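Local atomic coordinates of CELL WALL surface anchor family protein (PDB entry 3ZGH), a protein that probably mediates pneumococcal adhesion to host cells, its basic MSCRAMM-type domain binding keratin 10. Residues 97-100 and 101-105. Numbering follows the deposited sequence.
With ACT (acetate ion), chain D.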
ATOM      1  N   LEU A  97       1.037  -9.382   2.878  1.00 32.41           N
ATOM      2  CA  LEU A  97       2.354  -9.579   2.263  1.00 30.63           C
ATOM      3  C   LEU A  97       2.864 -10.988   2.560  1.00 31.66           C
ATOM      4  O   LEU A  97       2.857 -11.430   3.699  1.00 32.85           O
ATOM      5  CB  LEU A  97       3.323  -8.529   2.791  1.00 28.73           C
ATOM      6  CG  LEU A  97       4.766  -8.611   2.261  1.00 29.50           C
ATOM      7  CD1 LEU A  97       4.842  -8.122   0.829  1.00 28.42           C
ATOM      8  CD2 LEU A  97       5.654  -7.790   3.164  1.00 31.34           C
ATOM      9  N   THR A  98       3.271 -11.711   1.528  1.00 32.13           N
ATOM     10  CA  THR A  98       3.948 -12.992   1.751  1.00 35.35           C
ATOM     11  C   THR A  98       5.314 -12.828   1.104  1.00 34.46           C
ATOM     12  O   THR A  98       5.460 -12.060   0.135  1.00 32.97           O
ATOM     13  CB  THR A  98       3.205 -14.179   1.130  1.00 40.09           C
ATOM     14  OG1 THR A  98       3.128 -13.989  -0.287  1.00 42.40           O
ATOM     15  CG2 THR A  98       1.802 -14.301   1.699  1.00 41.85           C
ATOM     16  N   LEU A  99       6.321 -13.495   1.664  1.00 35.89           N
ATOM     17  CA  LEU A  99       7.711 -13.244   1.275  1.00 36.85           C
ATOM     18  C   LEU A  99       8.406 -14.550   0.930  1.00 37.62           C
ATOM     19  O   LEU A  99       8.200 -15.568   1.600  1.00 38.02           O
ATOM     20  CB  LEU A  99       8.454 -12.571   2.426  1.00 39.32           C
ATOM     21  CG  LEU A  99       7.968 -11.166   2.794  1.00 41.68           C
ATOM     22  CD1 LEU A  99       8.800 -10.640   3.945  1.00 45.35           C
ATOM     23  CD2 LEU A  99       8.054 -10.218   1.588  1.00 38.99           C
ATOM     24  N   GLY A 100       9.210 -14.532  -0.125  1.00 36.86           N
ATOM     25  CA  GLY A 100       9.974 -15.706  -0.485  1.00 39.30           C
ATOM     26  C   GLY A 100      11.023 -16.085   0.555  1.00 38.92           C
ATOM     27  O   GLY A 100      11.259 -15.360   1.523  1.00 37.46           O
ATOM     28  N   SER A 101      11.686 -17.210   0.309  1.00 39.17           N
ATOM     29  CA  SER A 101      12.614 -17.815   1.258  1.00 42.16           C
ATOM     30  C   SER A 101      13.892 -17.025   1.567  1.00 39.99           C
ATOM     31  O   SER A 101      14.448 -17.176   2.662  1.00 40.36           O
ATOM     32  CB  SER A 101      12.996 -19.186   0.727  1.00 45.91           C
ATOM     33  OG  SER A 101      11.835 -19.982   0.749  1.00 48.30           O
ATOM     34  N   ASP A 102      14.340 -16.179   0.632  1.00 37.99           N
ATOM     35  CA  ASP A 102      15.564 -15.404   0.852  1.00 37.32           C
ATOM     36  C   ASP A 102      15.266 -13.923   1.042  1.00 36.72           C
ATOM     37  O   ASP A 102      15.968 -13.036   0.511  1.00 35.36           O
ATOM     38  CB  ASP A 102      16.584 -15.620  -0.276  1.00 35.88           C
ATOM     39  CG  ASP A 102      17.025 -17.064  -0.385  1.00 39.26           C
ATOM     40  OD1 ASP A 102      17.590 -17.605   0.593  1.00 41.49           O
ATOM     41  OD2 ASP A 102      16.798 -17.670  -1.448  1.00 39.95           O
ATOM     42  N   LEU A 103      14.198 -13.664   1.789  1.00 35.68           N
ATOM     43  CA  LEU A 103      13.875 -12.316   2.224  1.00 33.56           C
ATOM     44  C   LEU A 103      13.779 -12.386   3.728  1.00 36.39           C
ATOM     45  O   LEU A 103      13.228 -13.354   4.275  1.00 39.46           O
ATOM     46  CB  LEU A 103      12.551 -11.862   1.652  1.00 31.13           C
ATOM     47  CG  LEU A 103      12.573 -11.573   0.158  1.00 31.61           C
ATOM     48  CD1 LEU A 103      11.192 -11.286  -0.365  1.00 31.89           C
ATOM     49  CD2 LEU A 103      13.517 -10.405  -0.123  1.00 31.05           C
ATOM     50  N   GLY A 104      14.321 -11.385   4.405  1.00 35.90           N
ATOM     51  CA  GLY A 104      14.354 -11.437   5.844  1.00 37.68           C
ATOM     52  C   GLY A 104      13.112 -10.838   6.448  1.00 38.79           C
ATOM     53  O   GLY A 104      12.034 -10.746   5.826  1.00 38.70           O
ATOM     54  N   LYS A 105      13.289 -10.366   7.666  1.00 41.12           N
ATOM     55  CA  LYS A 105      12.190  -9.823   8.435  1.00 43.09           C
ATOM     56  C   LYS A 105      11.952  -8.378   8.019  1.00 40.63           C
ATOM     57  O   LYS A 105      12.891  -7.574   7.969  1.00 40.14           O
ATOM     58  CB  LYS A 105      12.538  -9.935   9.918  1.00 52.90           C
ATOM     59  CG  LYS A 105      11.650  -9.162  10.842  1.00 64.25           C
ATOM     60  CD  LYS A 105      12.023  -9.457  12.293  1.00 79.50           C
ATOM     61  CE  LYS A 105      11.772  -8.255  13.188  1.00 88.61           C
ATOM     62  NZ  LYS A 105      12.772  -7.171  12.944  1.00 92.02           N
TER
HETATM   63  C   ACT D1382       5.876 -15.906  -2.693  1.00 73.81           C
HETATM   64  O   ACT D1382       6.665 -16.877  -2.582  1.00 77.50           O
HETATM   65  OXT ACT D1382       5.562 -15.332  -1.621  1.00 66.81           O
HETATM   66  CH3 ACT D1382       5.343 -15.468  -4.037  1.00 79.23           C
HETATM   67  O   HOH W   1      10.628 -15.226   4.104  1.00 47.71           O
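L99 overlaps L103 across the bend that follows strand 97-99: its CD2 branch meets L103 CD1 at 3.8 Å, a contact of methyl against methyl, and the two side chains cross at about a right angle. The other branch of L99 turns to the backbone beyond, CD1 lying 3.7 Å from G104 O. In L103, CG points away from the carbonyl carbon; with chi1 near -71° and an extended chi2, CD1 comes back to the start of the turn, 3.8 Å from G100 N. Both leucines also touch V161 of strand 154-162, which ties the pair to the seven-stranded sheet.

The backbone that brings them together is a type I beta turn from G100 to L103, with S101 and D102 at its corners. Its closing hydrogen bond, L103 N to G100 O, is weak: 3.4 Å long and bent to 139° at the hydrogen. A water 2.7 Å from G100 O and 3.2 Å from L103 O lies within hydrogen-bonding distance of both carbonyls. Further support comes from D167, whose OD2 accepts from S101 N and whose backbone N donates to D102 OD2, so the corner is held from the loop before strand 170-172.

Within the strand, T98 OG1 lies 3.1 Å from OXT of an acetate, probably carried over from crystallisation; T98 OG1 is also hydrogen-bonded to T171 OG1 on the adjacent strand of the three-stranded antiparallel sheet, and S169 OG also binds the acetate.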